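PDB 4QK0: GH127 beta-L-arabinofuranoside, which probably hydrolyses beta-L-arabinofuranosidic linkages, releasing L-arabinose as a glycoside hydrolase of family 127. Local coordinates for residues L485-N499 and G523-E535. Residues are numbered along the deposited sequence; the frame is centred on the assembly and turned at random.
Sequences LRIPGWCRGAEVTIN and GDEVKLYFPMPVE
P488 CD sits over one face of the F530 ring in a CH-pi contact, 3.8 Å from the ring centroid, while A494 CB and I487 CD1 meet the ring edge. F530 follows strand 524-529, an antiparallel neighbour of strand 495-498 in one sheet, and links it to P488 and I487, just beyond strand 479-486 of a second sheet, all within the GH127 middle domain. The W490 ring carries P488 CB and C491 CB on one face and has the carbonyl O of P531 at its edge, 3.4 Å from CZ3; its NE1 hydrogen-bonds to E361 OE1. With CG of W490 between backbone N and carbonyl carbon (chi1 56°), the indole swings across to M532, a selenomethionine. From the same loop, R492 grips E535 side-on, guanidinium and carboxylate only 18° from coplanar: NE reaches OE2 and NH2 reaches OE1, each at 2.8 Å and through a syn lone pair. A glutamine in place of E535 would probably leave the R492 charge without its mate and break up this paired grip. On the strands' buried side V496 CG2 presses on L528 CD2, which also touches L485 CD1. At the far end N499 OD1 accepts from E525 N, and D524, salt-bridged through OD2 to R518, takes a 2.9 Å hydrogen bond from N499 ND2 on OD1, from above the carboxylate plane.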
loop_
_atom_site.group_PDB
_atom_site.type_symbol
_atom_site.label_atom_id
_atom_site.label_comp_id
_atom_site.label_asym_id
_atom_site.label_seq_id
_atom_site.Cartn_x
_atom_site.Cartn_y
_atom_site.Cartn_z
ATOM N N LEU A 485 -40.729 11.302 -10.716
ATOM C CA LEU A 485 -39.720 12.140 -10.057
ATOM C C LEU A 485 -38.855 11.359 -9.048
ATOM O O LEU A 485 -39.395 10.814 -8.117
ATOM C CB LEU A 485 -40.406 13.288 -9.341
ATOM C CG LEU A 485 -41.399 14.059 -10.224
ATOM C CD1 LEU A 485 -42.094 15.117 -9.406
ATOM C CD2 LEU A 485 -40.736 14.709 -11.391
ATOM N N ARG A 486 -37.537 11.298 -9.258
ATOM C CA ARG A 486 -36.672 10.590 -8.319
ATOM C C ARG A 486 -36.678 11.264 -6.969
ATOM O O ARG A 486 -36.538 12.476 -6.841
ATOM C CB ARG A 486 -35.233 10.519 -8.789
ATOM C CG ARG A 486 -34.306 9.897 -7.715
ATOM C CD ARG A 486 -32.925 9.641 -8.236
ATOM N NE ARG A 486 -32.286 10.893 -8.601
ATOM C CZ ARG A 486 -31.406 11.575 -7.864
ATOM N NH1 ARG A 486 -30.979 11.141 -6.667
ATOM N NH2 ARG A 486 -30.952 12.694 -8.351
ATOM N N ILE A 487 -36.891 10.462 -5.950
ATOM C CA ILE A 487 -36.768 10.946 -4.584
ATOM C C ILE A 487 -35.351 10.503 -4.125
ATOM O O ILE A 487 -35.113 9.289 -3.938
ATOM C CB ILE A 487 -37.880 10.380 -3.680
ATOM C CG1 ILE A 487 -39.258 10.662 -4.284
ATOM C CG2 ILE A 487 -37.800 11.009 -2.293
ATOM C CD1 ILE A 487 -39.538 12.121 -4.623
ATOM N N PRO A 488 -34.405 11.452 -4.015
ATOM C CA PRO A 488 -32.994 11.037 -3.789
ATOM C C PRO A 488 -32.812 10.264 -2.517
ATOM O O PRO A 488 -33.402 10.601 -1.484
ATOM C CB PRO A 488 -32.250 12.358 -3.682
ATOM C CG PRO A 488 -33.114 13.316 -4.481
ATOM C CD PRO A 488 -34.508 12.910 -4.124
ATOM N N GLY A 489 -32.134 9.140 -2.659
ATOM C CA GLY A 489 -31.876 8.243 -1.528
ATOM C C GLY A 489 -31.174 8.940 -0.376
ATOM O O GLY A 489 -31.320 8.507 0.735
ATOM N N TRP A 490 -30.428 10.018 -0.629
ATOM C CA TRP A 490 -29.771 10.760 0.478
ATOM C C TRP A 490 -30.761 11.596 1.286
ATOM O O TRP A 490 -30.456 12.043 2.398
ATOM C CB TRP A 490 -28.610 11.641 -0.024
ATOM C CG TRP A 490 -28.981 12.632 -1.091
ATOM C CD1 TRP A 490 -28.722 12.534 -2.397
ATOM C CD2 TRP A 490 -29.676 13.889 -0.910
ATOM N NE1 TRP A 490 -29.201 13.643 -3.067
ATOM C CE2 TRP A 490 -29.808 14.472 -2.167
ATOM C CE3 TRP A 490 -30.235 14.540 0.200
ATOM C CZ2 TRP A 490 -30.461 15.687 -2.367
ATOM C CZ3 TRP A 490 -30.876 15.732 0.017
ATOM C CH2 TRP A 490 -30.990 16.302 -1.271
ATOM N N CYS A 491 -31.960 11.789 0.755
ATOM C CA CYS A 491 -32.901 12.728 1.317
ATOM C C CYS A 491 -33.828 12.065 2.324
ATOM O O CYS A 491 -34.252 10.978 2.090
ATOM C CB CYS A 491 -33.739 13.275 0.167
ATOM S SG CYS A 491 -34.917 14.475 0.702
ATOM N N ARG A 492 -34.179 12.737 3.412
ATOM C CA ARG A 492 -35.275 12.290 4.303
ATOM C C ARG A 492 -36.338 13.354 4.083
ATOM O O ARG A 492 -36.014 14.552 4.005
ATOM C CB ARG A 492 -34.965 12.386 5.815
ATOM C CG ARG A 492 -33.604 12.002 6.365
ATOM C CD ARG A 492 -33.105 13.046 7.396
ATOM N NE ARG A 492 -31.761 12.756 7.908
ATOM C CZ ARG A 492 -31.468 12.009 8.987
ATOM N NH1 ARG A 492 -32.438 11.480 9.747
ATOM N NH2 ARG A 492 -30.184 11.805 9.329
ATOM N N GLY A 493 -37.593 12.970 4.080
ATOM C CA GLY A 493 -38.684 13.942 4.156
ATOM C C GLY A 493 -38.926 14.829 2.970
ATOM O O GLY A 493 -39.176 16.060 3.103
ATOM N N ALA A 494 -38.882 14.251 1.791
ATOM C CA ALA A 494 -39.174 15.072 0.613
ATOM C C ALA A 494 -40.622 15.562 0.661
ATOM O O ALA A 494 -41.508 14.831 1.099
ATOM C CB ALA A 494 -38.938 14.265 -0.616
ATOM N N GLU A 495 -40.863 16.790 0.223
ATOM C CA GLU A 495 -42.229 17.320 0.143
ATOM C C GLU A 495 -42.555 17.787 -1.297
ATOM O O GLU A 495 -41.666 18.276 -2.014
ATOM C CB GLU A 495 -42.399 18.500 1.096
ATOM C CG GLU A 495 -42.182 18.217 2.587
ATOM C CD GLU A 495 -42.125 19.491 3.476
ATOM O OE1 GLU A 495 -42.721 20.540 3.140
ATOM O OE2 GLU A 495 -41.437 19.493 4.518
ATOM N N VAL A 496 -43.802 17.581 -1.719
ATOM C CA VAL A 496 -44.266 17.969 -3.070
ATOM C C VAL A 496 -45.577 18.707 -3.066
ATOM O O VAL A 496 -46.514 18.313 -2.355
ATOM C CB VAL A 496 -44.469 16.764 -3.997
ATOM C CG1 VAL A 496 -44.932 17.217 -5.371
ATOM C CG2 VAL A 496 -43.161 16.019 -4.168
ATOM N N THR A 497 -45.647 19.790 -3.847
ATOM C CA THR A 497 -46.905 20.497 -4.051
ATOM C C THR A 497 -47.150 20.657 -5.532
ATOM O O THR A 497 -46.217 20.788 -6.327
ATOM C CB THR A 497 -46.966 21.904 -3.425
ATOM O OG1 THR A 497 -46.065 22.760 -4.109
ATOM C CG2 THR A 497 -46.649 21.881 -1.950
ATOM N N ILE A 498 -48.422 20.691 -5.885
ATOM C CA ILE A 498 -48.870 20.907 -7.267
ATOM C C ILE A 498 -49.839 22.067 -7.247
ATOM O O ILE A 498 -50.834 22.035 -6.516
ATOM C CB ILE A 498 -49.552 19.635 -7.856
ATOM C CG1 ILE A 498 -48.504 18.539 -8.004
ATOM C CG2 ILE A 498 -50.173 19.929 -9.231
ATOM C CD1 ILE A 498 -49.073 17.176 -8.329
ATOM N N ASN A 499 -49.497 23.099 -8.001
ATOM C CA ASN A 499 -50.212 24.365 -7.976
ATOM C C ASN A 499 -50.502 24.811 -6.560
ATOM O O ASN A 499 -51.627 25.175 -6.247
ATOM C CB ASN A 499 -51.506 24.261 -8.813
ATOM C CG ASN A 499 -51.215 23.987 -10.261
ATOM O OD1 ASN A 499 -50.163 24.385 -10.753
ATOM N ND2 ASN A 499 -52.078 23.260 -10.925
ATOM N N GLY A 523 -49.031 25.653 -17.735
ATOM C CA GLY A 523 -48.621 26.430 -16.563
ATOM C C GLY A 523 -48.770 25.707 -15.231
ATOM O O GLY A 523 -48.608 26.304 -14.185
ATOM N N ASP A 524 -49.040 24.413 -15.252
ATOM C CA ASP A 524 -49.040 23.644 -14.026
ATOM C C ASP A 524 -47.640 23.706 -13.403
ATOM O O ASP A 524 -46.614 23.633 -14.094
ATOM C CB ASP A 524 -49.475 22.197 -14.265
ATOM C CG ASP A 524 -50.993 22.024 -14.237
ATOM O OD1 ASP A 524 -51.719 22.953 -13.820
ATOM O OD2 ASP A 524 -51.481 20.933 -14.605
ATOM N N GLU A 525 -47.617 23.849 -12.093
ATOM C CA GLU A 525 -46.372 23.982 -11.343
ATOM C C GLU A 525 -46.245 22.937 -10.226
ATOM O O GLU A 525 -47.134 22.777 -9.388
ATOM C CB GLU A 525 -46.276 25.360 -10.753
ATOM C CG GLU A 525 -44.866 25.665 -10.317
ATOM C CD GLU A 525 -44.749 27.049 -9.700
ATOM O OE1 GLU A 525 -44.771 28.020 -10.465
ATOM O OE2 GLU A 525 -44.623 27.158 -8.459
ATOM N N VAL A 526 -45.158 22.182 -10.280
ATOM C CA VAL A 526 -44.814 21.210 -9.254
ATOM C C VAL A 526 -43.624 21.775 -8.498
ATOM O O VAL A 526 -42.621 22.120 -9.114
ATOM C CB VAL A 526 -44.409 19.866 -9.862
ATOM C CG1 VAL A 526 -44.077 18.847 -8.770
ATOM C CG2 VAL A 526 -45.505 19.319 -10.758
ATOM N N LYS A 527 -43.775 21.898 -7.175
ATOM C CA LYS A 527 -42.676 22.273 -6.288
ATOM C C LYS A 527 -42.207 21.094 -5.461
ATOM O O LYS A 527 -43.011 20.418 -4.776
ATOM C CB LYS A 527 -42.915 23.490 -5.370
ATOM C CG LYS A 527 -42.452 24.751 -6.070
ATOM C CD LYS A 527 -42.884 26.026 -5.379
ATOM C CE LYS A 527 -42.004 26.316 -4.177
ATOM N NZ LYS A 527 -40.748 27.001 -4.569
ATOM N N LEU A 528 -40.900 20.845 -5.560
ATOM C CA LEU A 528 -40.245 19.792 -4.790
ATOM C C LEU A 528 -39.354 20.423 -3.768
ATOM O O LEU A 528 -38.645 21.370 -4.074
ATOM C CB LEU A 528 -39.394 18.936 -5.677
ATOM C CG LEU A 528 -40.026 18.299 -6.907
ATOM C CD1 LEU A 528 -38.995 17.532 -7.707
ATOM C CD2 LEU A 528 -41.080 17.343 -6.449
ATOM N N TYR A 529 -39.395 19.893 -2.549
ATOM C CA TYR A 529 -38.526 20.358 -1.476
ATOM C C TYR A 529 -37.823 19.152 -0.850
ATOM O O TYR A 529 -38.477 18.247 -0.308
ATOM C CB TYR A 529 -39.300 21.128 -0.415
ATOM C CG TYR A 529 -38.457 21.392 0.825
ATOM C CD1 TYR A 529 -37.245 22.085 0.723
ATOM C CD2 TYR A 529 -38.859 20.930 2.096
ATOM C CE1 TYR A 529 -36.472 22.317 1.850
ATOM C CE2 TYR A 529 -38.088 21.158 3.222
ATOM C CZ TYR A 529 -36.896 21.850 3.089
ATOM O OH TYR A 529 -36.109 22.064 4.190
ATOM N N PHE A 530 -36.497 19.120 -1.027
ATOM C CA PHE A 530 -35.647 18.082 -0.486
ATOM C C PHE A 530 -34.797 18.740 0.602
ATOM O O PHE A 530 -33.841 19.439 0.285
ATOM C CB PHE A 530 -34.730 17.512 -1.565
ATOM C CG PHE A 530 -35.462 16.919 -2.749
ATOM C CD1 PHE A 530 -36.399 15.885 -2.579
ATOM C CD2 PHE A 530 -35.172 17.326 -4.033
ATOM C CE1 PHE A 530 -37.059 15.321 -3.660
ATOM C CE2 PHE A 530 -35.838 16.767 -5.121
ATOM C CZ PHE A 530 -36.786 15.755 -4.930
ATOM N N PRO A 531 -35.128 18.517 1.868
ATOM C CA PRO A 531 -34.218 19.018 2.918
ATOM C C PRO A 531 -32.747 18.548 2.776
ATOM O O PRO A 531 -32.502 17.371 2.488
ATOM C CB PRO A 531 -34.825 18.479 4.210
ATOM C CG PRO A 531 -36.177 17.942 3.868
ATOM C CD PRO A 531 -36.172 17.626 2.401
HETATM N N MSE A 532 -31.802 19.486 2.912
HETATM C CA MSE A 532 -30.343 19.221 2.812
HETATM C C MSE A 532 -29.632 19.543 4.139
HETATM O O MSE A 532 -28.833 20.472 4.203
HETATM C CB MSE A 532 -29.699 20.079 1.693
HETATM C CG MSE A 532 -30.051 19.587 0.329
HETATM SE SE MSE A 532 -28.889 20.448 -0.944
HETATM C CE MSE A 532 -29.534 19.555 -2.544
ATOM N N PRO A 533 -29.911 18.783 5.203
ATOM C CA PRO A 533 -29.098 18.917 6.393
ATOM C C PRO A 533 -27.688 18.389 6.200
ATOM O O PRO A 533 -27.431 17.610 5.257
ATOM C CB PRO A 533 -29.796 17.985 7.393
ATOM C CG PRO A 533 -30.418 16.927 6.557
ATOM C CD PRO A 533 -30.867 17.667 5.308
ATOM N N VAL A 534 -26.754 18.800 7.054
ATOM C CA VAL A 534 -25.392 18.213 7.004
ATOM C C VAL A 534 -25.497 16.829 7.600
ATOM O O VAL A 534 -25.936 16.710 8.687
ATOM C CB VAL A 534 -24.356 19.018 7.805
ATOM C CG1 VAL A 534 -22.994 18.289 7.848
ATOM C CG2 VAL A 534 -24.158 20.380 7.168
ATOM N N GLU A 535 -25.080 15.811 6.886
ATOM C CA GLU A 535 -25.129 14.494 7.401
ATOM C C GLU A 535 -23.713 13.941 7.703
ATOM O O GLU A 535 -22.771 14.184 6.973
ATOM C CB GLU A 535 -25.746 13.554 6.370
ATOM C CG GLU A 535 -27.164 13.874 5.934
ATOM C CD GLU A 535 -28.262 13.387 6.894
ATOM O OE1 GLU A 535 -27.980 13.077 8.093
ATOM O OE2 GLU A 535 -29.443 13.382 6.439
HETATM O O HOH W 1 -30.252 14.261 3.989
HETATM O O HOH W 2 -32.776 15.157 3.725
HETATM O O HOH W 3 -46.829 23.814 -6.452
#